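Local coordinates for putative arsenate reductase (Streptococcus mutans UA159, PDB 3FZ4), which is a possible arsenate reductase of the ArsC family, probably a thiol-disulfide redox protein built on a thioredoxin-like fold, at residues 98-101 against 106-109; 16-21 against 109-114; 58-61 against 66-69. The protein carries 1 engineered substitution. All blocks are in the same frame, centred on the assembly; numbering follows the deposited sequence. Where two conformers were deposited one is given.

Interaction 1 (98-101 against 106-109). With NA (sodium ion), chain B; FMT (formic acid), chain F.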
loop_
_atom_site.group_PDB
_atom_site.type_symbol
_atom_site.label_atom_id
_atom_site.label_comp_id
_atom_site.label_asym_id
_atom_site.label_seq_id
_atom_site.Cartn_x
_atom_site.Cartn_y
_atom_site.Cartn_z
ATOM N N PRO A 98 -4.238 -0.628 -4.220
ATOM C CA PRO A 98 -2.935 -0.040 -4.545
ATOM C C PRO A 98 -2.391 0.881 -3.466
ATOM O O PRO A 98 -3.117 1.291 -2.543
ATOM C CB PRO A 98 -3.218 0.762 -5.808
ATOM C CG PRO A 98 -4.687 1.132 -5.684
ATOM C CD PRO A 98 -5.340 -0.044 -5.000
ATOM N N LEU A 99 -1.108 1.221 -3.588
ATOM C CA LEU A 99 -0.514 2.289 -2.790
ATOM C C LEU A 99 0.090 3.291 -3.743
ATOM O O LEU A 99 0.661 2.917 -4.772
ATOM C CB LEU A 99 0.635 1.791 -1.933
ATOM C CG LEU A 99 0.370 0.635 -0.995
ATOM C CD1 LEU A 99 1.699 0.173 -0.372
ATOM C CD2 LEU A 99 -0.632 1.033 0.089
ATOM N N LEU A 100 -0.091 4.567 -3.421
ATOM C CA LEU A 100 0.576 5.649 -4.129
ATOM C C LEU A 100 1.500 6.365 -3.167
ATOM O O LEU A 100 1.092 6.737 -2.071
ATOM C CB LEU A 100 -0.453 6.591 -4.760
ATOM C CG LEU A 100 0.112 7.592 -5.766
ATOM C CD1 LEU A 100 0.577 6.884 -7.015
ATOM C CD2 LEU A 100 -0.916 8.661 -6.099
ATOM N N VAL A 101 2.759 6.484 -3.571
ATOM C CA VAL A 101 3.851 6.955 -2.727
ATOM C C VAL A 101 4.541 8.079 -3.473
ATOM O O VAL A 101 4.787 7.963 -4.662
ATOM C CB VAL A 101 4.804 5.793 -2.418
ATOM C CG1 VAL A 101 5.976 6.239 -1.542
ATOM C CG2 VAL A 101 4.055 4.641 -1.758
ATOM N N ILE A 106 3.901 7.893 1.976
ATOM C CA ILE A 106 2.620 7.345 1.557
ATOM C C ILE A 106 1.668 8.519 1.351
ATOM O O ILE A 106 1.524 9.385 2.248
ATOM C CB ILE A 106 2.059 6.286 2.592
ATOM C CG1 ILE A 106 0.780 5.641 2.058
ATOM C CG2 ILE A 106 1.866 6.868 3.990
ATOM C CD1 ILE A 106 0.997 4.749 0.828
ATOM N N VAL A 107 1.011 8.565 0.183
ATOM C CA VAL A 107 0.026 9.634 -0.058
ATOM C C VAL A 107 -1.379 9.147 -0.289
ATOM O O VAL A 107 -2.310 9.921 -0.106
ATOM C CB VAL A 107 0.401 10.647 -1.177
ATOM C CG1 VAL A 107 1.695 11.355 -0.817
ATOM C CG2 VAL A 107 0.504 9.995 -2.546
ATOM N N GLN A 108 -1.555 7.884 -0.681
ATOM C CA GLN A 108 -2.900 7.330 -0.746
ATOM C C GLN A 108 -2.854 5.823 -0.642
ATOM O O GLN A 108 -2.089 5.180 -1.381
ATOM C CB GLN A 108 -3.668 7.736 -2.007
ATOM C CG GLN A 108 -5.153 7.333 -1.926
ATOM C CD GLN A 108 -5.995 7.981 -2.985
ATOM O OE1 GLN A 108 -5.772 9.141 -3.335
ATOM N NE2 GLN A 108 -6.980 7.264 -3.485
ATOM N N ILE A 109 -3.666 5.260 0.259
ATOM C CA ILE A 109 -3.836 3.804 0.352
ATOM C C ILE A 109 -5.183 3.440 -0.266
ATOM O O ILE A 109 -6.196 4.065 0.050
ATOM C CB ILE A 109 -3.838 3.315 1.845
ATOM C CG1 ILE A 109 -2.582 3.735 2.613
ATOM C CG2 ILE A 109 -4.019 1.812 1.906
ATOM C CD1 ILE A 109 -2.696 3.451 4.134
HETATM NA NA NA B . -3.511 4.292 -3.821
HETATM C C FMT F . 5.381 9.129 5.770
HETATM O O1 FMT F . 4.803 8.594 4.808
HETATM O O2 FMT F . 6.523 8.836 6.185
#
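Leu100 and Gln108 form the hydrogen-bonded pair at the middle of two neighbouring antiparallel strands, whose short axes run 4.7 Å apart at 163°. Leu100 N gives a nearly straight bond to Gln108 O, 2.9 Å long and close to the line of the carbonyl. Leu100 O, turned to the same partner strand, is gripped twice. Val107 N lies 2.9 Å from Leu100 O in the carbonyl plane, and Gln108 N, 3.2 Å from that oxygen, comes in tilted 21° from the plane. Two consecutive residues thus face one, and beyond this point the register slips so that Val101 pairs with Ile106.

The side chains of Leu99, Val101, Ile106 and Ile109 gather on one face, where the helix 42-51 residue Trp48 touches the first three. With CG1 anti to the backbone N (chi1 -175°), Ile106 sends CD1 back under the partner strand, 4.0 Å from Val101 CG2 and close to Leu99 CB. Leu99 and Ile109 run alongside each other, CD2 of the leucine 3.9 Å from CG2 of the isoleucine. The beta-branched Val101, Ile106 and Ile109 favour an extended backbone, and Leu99 adds a longer apolar arm. Leu100 points to the face that Gln108 also uses. The amide end of Gln108 leads away, NE2 bonding to Thr113 O, whereas its carbonyl does double duty: Gln108 O also binds the sodium ion at 3.0 Å, a site completed by Gly110 O and Tyr115 OH. Pro98, preceded by a cis peptide bond, packs against Cys16 of the CxxC. A cis-proline just before a strand and beside such a motif is a hallmark of the thioredoxin fold, and the hairpin carries a classic beta bulge.

Interaction 2 (16-21 against 109-114). With NA (sodium ion), chain B; FMT (formic acid), chain E.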
loop_
_atom_site.group_PDB
_atom_site.type_symbol
_atom_site.label_atom_id
_atom_site.label_comp_id
_atom_site.label_asym_id
_atom_site.label_seq_id
_atom_site.Cartn_x
_atom_site.Cartn_y
_atom_site.Cartn_z
ATOM N N CYS A 16 -6.564 -1.589 -8.535
ATOM C CA CYS A 16 -5.287 -1.166 -9.118
ATOM C C CYS A 16 -5.409 -0.819 -10.600
ATOM O O CYS A 16 -4.815 0.140 -11.060
ATOM C CB CYS A 16 -4.214 -2.249 -9.009
ATOM S SG CYS A 16 -3.864 -2.799 -7.340
ATOM N N ARG A 17 -6.205 -1.584 -11.338
ATOM C CA ARG A 17 -6.358 -1.310 -12.758
ATOM C C ARG A 17 -7.055 0.045 -12.981
ATOM O O ARG A 17 -6.658 0.809 -13.849
ATOM C CB ARG A 17 -7.104 -2.460 -13.456
ATOM C CG ARG A 17 -7.079 -2.381 -14.986
ATOM C CD ARG A 17 -7.702 -3.629 -15.639
ATOM N NE ARG A 17 -8.043 -3.465 -17.061
ATOM C CZ ARG A 17 -9.273 -3.215 -17.522
ATOM N NH1 ARG A 17 -9.494 -3.099 -18.830
ATOM N NH2 ARG A 17 -10.292 -3.087 -16.687
ATOM N N ARG A 18 -8.080 0.353 -12.186
ATOM C CA ARG A 18 -8.772 1.643 -12.253
ATOM C C ARG A 18 -7.824 2.784 -11.931
ATOM O O ARG A 18 -7.788 3.802 -12.603
ATOM C CB ARG A 18 -9.895 1.670 -11.225
ATOM C CG ARG A 18 -11.100 0.828 -11.598
ATOM C CD ARG A 18 -12.153 0.716 -10.493
ATOM N NE ARG A 18 -12.648 1.974 -9.953
ATOM C CZ ARG A 18 -13.071 2.123 -8.697
ATOM N NH1 ARG A 18 -13.038 1.104 -7.827
ATOM N NH2 ARG A 18 -13.524 3.297 -8.322
ATOM N N ALA A 19 -7.057 2.605 -10.852
ATOM C CA ALA A 19 -6.151 3.653 -10.391
ATOM C C ALA A 19 -5.072 3.908 -11.466
ATOM O O ALA A 19 -4.721 5.064 -11.751
ATOM C CB ALA A 19 -5.524 3.239 -9.091
ATOM N N LYS A 20 -4.521 2.837 -12.041
ATOM C CA LYS A 20 -3.473 2.992 -13.067
ATOM C C LYS A 20 -4.043 3.694 -14.300
ATOM O O LYS A 20 -3.381 4.543 -14.908
ATOM C CB LYS A 20 -2.879 1.625 -13.421
ATOM C CG LYS A 20 -1.540 1.734 -14.170
ATOM C CD LYS A 20 -1.027 0.330 -14.518
ATOM C CE LYS A 20 0.462 0.267 -14.770
ATOM N NZ LYS A 20 0.847 -1.181 -14.843
ATOM N N ALA A 21 -5.282 3.362 -14.659
ATOM C CA ALA A 21 -5.914 4.045 -15.787
ATOM C C ALA A 21 -5.994 5.543 -15.508
ATOM O O ALA A 21 -5.831 6.348 -16.428
ATOM C CB ALA A 21 -7.307 3.469 -16.110
ATOM N N ILE A 109 -3.666 5.260 0.259
ATOM C CA ILE A 109 -3.836 3.804 0.352
ATOM C C ILE A 109 -5.183 3.440 -0.266
ATOM O O ILE A 109 -6.196 4.065 0.050
ATOM C CB ILE A 109 -3.838 3.315 1.845
ATOM C CG1 ILE A 109 -2.582 3.735 2.613
ATOM C CG2 ILE A 109 -4.019 1.812 1.906
ATOM C CD1 ILE A 109 -2.696 3.451 4.134
ATOM N N GLY A 110 -5.220 2.410 -1.112
ATOM C CA GLY A 110 -6.457 2.000 -1.768
ATOM C C GLY A 110 -6.930 3.024 -2.796
ATOM O O GLY A 110 -6.187 3.947 -3.208
ATOM N N TYR A 111 -8.173 2.894 -3.219
ATOM C CA TYR A 111 -8.671 3.728 -4.306
ATOM C C TYR A 111 -10.138 4.104 -4.040
ATOM O O TYR A 111 -11.033 3.823 -4.825
ATOM C CB TYR A 111 -8.458 3.032 -5.665
ATOM C CG TYR A 111 -8.609 3.968 -6.831
ATOM C CD1 TYR A 111 -7.788 5.064 -6.987
ATOM C CD2 TYR A 111 -9.589 3.744 -7.787
ATOM C CE1 TYR A 111 -7.942 5.937 -8.086
ATOM C CE2 TYR A 111 -9.726 4.583 -8.868
ATOM C CZ TYR A 111 -8.916 5.689 -9.001
ATOM O OH TYR A 111 -9.080 6.504 -10.095
ATOM N N ARG A 112 -10.369 4.720 -2.889
ATOM C CA ARG A 112 -11.718 5.171 -2.515
ATOM C C ARG A 112 -12.072 6.499 -3.119
ATOM O O ARG A 112 -13.258 6.821 -3.227
ATOM C CB ARG A 112 -11.844 5.311 -1.001
ATOM C CG ARG A 112 -11.621 4.039 -0.297
ATOM C CD ARG A 112 -11.963 4.147 1.178
ATOM N NE ARG A 112 -13.407 3.949 1.516
ATOM C CZ ARG A 112 -14.255 4.942 1.814
ATOM N NH1 ARG A 112 -13.838 6.207 1.860
ATOM N NH2 ARG A 112 -15.512 4.677 2.126
ATOM N N THR A 113 -11.057 7.277 -3.499
ATOM C CA THR A 113 -11.219 8.615 -4.051
ATOM C C THR A 113 -10.242 8.739 -5.222
ATOM O O THR A 113 -9.201 8.085 -5.244
ATOM C CB THR A 113 -10.924 9.724 -3.010
ATOM O OG1 THR A 113 -9.630 9.482 -2.455
ATOM C CG2 THR A 113 -11.953 9.717 -1.884
ATOM N N ALA A 114 -10.558 9.587 -6.188
ATOM C CA ALA A 114 -9.722 9.781 -7.394
ATOM C C ALA A 114 -8.381 10.418 -7.034
ATOM O O ALA A 114 -8.315 11.337 -6.201
ATOM C CB ALA A 114 -10.475 10.679 -8.359
HETATM NA NA NA B . -3.511 4.292 -3.821
HETATM C C FMT E . -12.720 5.516 -7.008
HETATM O O1 FMT E . -12.242 6.520 -6.500
HETATM O O2 FMT E . -12.987 4.472 -6.406
#
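Ala19 and Tyr111 make the close part of this contact, where helix 14-26 meets the loop that follows strand 105-109. The methyl CB of Ala19 lies over one face of the tyrosine ring, 3.8 Å from its centroid and 19° off the normal, a CH-pi contact. A methyl is small enough to let the ring come down onto the helix backbone, so that Ala19 CA too is only 3.6 Å above the Tyr111 ring plane, offset toward the rim. The ring is carried there by CG standing anti to the backbone N (chi1 -165°), and its hydroxyl is tied to the same helix by a hydrogen bond to Glu22. Tyr115 meets it edge-to-face.

The outer side is looser and lies at the protein surface. Arg18 was deposited in two conformers, which suits a flexible exposed chain. In the conformer given, Arg18 CB touches the ring obliquely, 3.8 Å from Tyr111 CE2, and the chain then bends at chi3 to bring its guanidinium round the ring. The two planes are 73° apart, with Tyr111 CD2 over the centre of the guanidinium face. A formate, probably from the crystallisation liquor, lies over the ring face opposite Ala19; its very short approach to Arg18 is doubtful in detail.

Just before the tyrosine, Gly110 has a positive phi, a backbone shape that glycine accepts most easily, and its O binds the sodium ion at 2.8 Å. Cys13, just before the helix, and Cys16, in its first turn, form a disulfide, a CxxC placed as in redox-active proteins of the thioredoxin superfamily.

Interaction 3 (58-61 against 66-69)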
loop_
_atom_site.group_PDB
_atom_site.type_symbol
_atom_site.label_atom_id
_atom_site.label_comp_id
_atom_site.label_asym_id
_atom_site.label_seq_id
_atom_site.Cartn_x
_atom_site.Cartn_y
_atom_site.Cartn_z
ATOM N N LYS A 58 -5.457 0.104 8.278
ATOM C CA LYS A 58 -5.587 0.675 6.944
ATOM C C LYS A 58 -4.488 0.209 5.979
ATOM O O LYS A 58 -4.638 0.305 4.763
ATOM C CB LYS A 58 -5.634 2.198 6.981
ATOM C CG LYS A 58 -6.960 2.704 7.497
ATOM C CD LYS A 58 -7.003 4.214 7.635
ATOM C CE LYS A 58 -8.453 4.724 7.658
ATOM N NZ LYS A 58 -9.446 3.712 8.175
ATOM N N PHE A 59 -3.373 -0.273 6.525
ATOM C CA PHE A 59 -2.296 -0.774 5.704
ATOM C C PHE A 59 -2.409 -2.233 5.317
ATOM O O PHE A 59 -1.595 -2.709 4.526
ATOM C CB PHE A 59 -0.962 -0.557 6.429
ATOM C CG PHE A 59 -0.564 0.903 6.506
ATOM C CD1 PHE A 59 0.252 1.470 5.524
ATOM C CD2 PHE A 59 -1.021 1.701 7.570
ATOM C CE1 PHE A 59 0.596 2.804 5.586
ATOM C CE2 PHE A 59 -0.666 3.035 7.638
ATOM C CZ PHE A 59 0.138 3.582 6.658
ATOM N N PHE A 60 -3.377 -2.949 5.879
ATOM C CA PHE A 60 -3.517 -4.359 5.611
ATOM C C PHE A 60 -4.598 -4.690 4.612
ATOM O O PHE A 60 -5.660 -4.037 4.544
ATOM C CB PHE A 60 -3.845 -5.118 6.897
ATOM C CG PHE A 60 -2.650 -5.290 7.802
ATOM C CD1 PHE A 60 -2.239 -4.239 8.643
ATOM C CD2 PHE A 60 -1.926 -6.484 7.790
ATOM C CE1 PHE A 60 -1.107 -4.388 9.466
ATOM C CE2 PHE A 60 -0.798 -6.641 8.604
ATOM C CZ PHE A 60 -0.402 -5.599 9.450
ATOM N N ASN A 61 -4.327 -5.744 3.858
ATOM C CA ASN A 61 -5.274 -6.256 2.875
ATOM C C ASN A 61 -6.244 -7.194 3.598
ATOM O O ASN A 61 -6.105 -8.414 3.550
ATOM C CB ASN A 61 -4.482 -6.984 1.792
ATOM C CG ASN A 61 -5.334 -7.545 0.718
ATOM O OD1 ASN A 61 -6.479 -7.164 0.548
ATOM N ND2 ASN A 61 -4.769 -8.471 -0.037
ATOM N N SER A 66 -4.155 -14.077 2.916
ATOM C CA SER A 66 -3.041 -14.084 3.888
ATOM C C SER A 66 -3.519 -13.564 5.233
ATOM O O SER A 66 -3.229 -14.122 6.291
ATOM C CB SER A 66 -1.863 -13.211 3.431
ATOM O OG SER A 66 -1.340 -13.594 2.182
ATOM N N TYR A 67 -4.275 -12.485 5.192
ATOM C CA TYR A 67 -4.764 -11.848 6.398
ATOM C C TYR A 67 -5.708 -12.769 7.169
ATOM O O TYR A 67 -5.642 -12.806 8.390
ATOM C CB TYR A 67 -5.487 -10.554 6.005
ATOM C CG TYR A 67 -5.982 -9.713 7.146
ATOM C CD1 TYR A 67 -5.187 -8.709 7.677
ATOM C CD2 TYR A 67 -7.271 -9.879 7.659
ATOM C CE1 TYR A 67 -5.648 -7.903 8.699
ATOM C CE2 TYR A 67 -7.734 -9.079 8.689
ATOM C CZ TYR A 67 -6.907 -8.091 9.203
ATOM O OH TYR A 67 -7.330 -7.264 10.220
ATOM N N ARG A 68 -6.597 -13.455 6.439
ATOM C CA ARG A 68 -7.614 -14.352 7.013
ATOM C C ARG A 68 -6.962 -15.593 7.563
ATOM O O ARG A 68 -7.265 -16.026 8.674
ATOM C CB ARG A 68 -8.640 -14.761 5.947
ATOM C CG ARG A 68 -9.558 -13.661 5.464
ATOM C CD ARG A 68 -10.570 -13.261 6.546
ATOM N NE ARG A 68 -11.469 -14.374 6.864
ATOM C CZ ARG A 68 -12.306 -14.423 7.905
ATOM N NH1 ARG A 68 -12.364 -13.428 8.784
ATOM N NH2 ARG A 68 -13.082 -15.490 8.073
ATOM N N ALA A 69 -6.064 -16.168 6.781
ATOM C CA ALA A 69 -5.420 -17.428 7.136
ATOM C C ALA A 69 -4.572 -17.262 8.385
ATOM O O ALA A 69 -4.443 -18.201 9.169
ATOM C CB ALA A 69 -4.579 -17.924 5.987
HETATM O O HOH W 1 -4.275 -10.519 2.954
#
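Tyr67 meets Phe60 because CG of the tyrosine stands anti to the backbone N (chi1 -176°), extending its ring from helix 65-69 toward the loop, while Phe60 places CG beside its own backbone N (chi1 -76°) and so presents CB and one flank of its ring. The contact folds the chain back on itself: it joins the loop after helix 42-51 to helix 65-69, within the helical insertion between the sheet strands 30-34 and 99-102 of this thioredoxin-like ArsC fold.

The two side chains stand roughly perpendicular. Phe60 CB rests 3.8 Å from Tyr67 CE1, and Phe60 CD2 lies in the plane of the tyrosine ring, at its edge, 3.9 Å from Tyr67 CD1. Leu72 of helix 72-75 also touches both aromatic residues. Large flat side chains suit this buried place, since they can bridge the gap between a loop and a helix whose nearest CA atoms, those of Asn61 and Tyr67, are still 6.6 Å apart.

Next to the aromatic contact the chain becomes polar. Asn61 suits this position because its amide can tie the loop to a further part of the chain: ND2 bonds to Met93 O, while the backbone of Asn61 pairs with Leu94. The backbone carbonyl of Asn61 faces the helix, O lying 3.3 Å from Tyr67 CB. A single water joins the two backbones, donating to Asn61 O at 2.9 Å and accepting from Tyr67 N at 3.0 Å.

How the interactions relate
Interactions 1 and 2 adjoin each other, with centres about 9 Å apart, and share Ile109. Pro98 O probably accepts a hydrogen bond from Gly110 N at 2.8 Å, which ties the loop after the hairpin back to the start of strand 99-102. Both lie at the sodium site, and both approach the redox centre: Pro98 N is 3.8 Å from Cys16 SG, and Pro98 CG packs on Ala19 CB at 4.1 Å. Interaction 3 is more remote, its centre about 16 Å from that of interaction 1 and about 18 Å from that of interaction 2. Ile109 connects it to them, with Ile109 CD1 3.7 Å from Phe59 CE1.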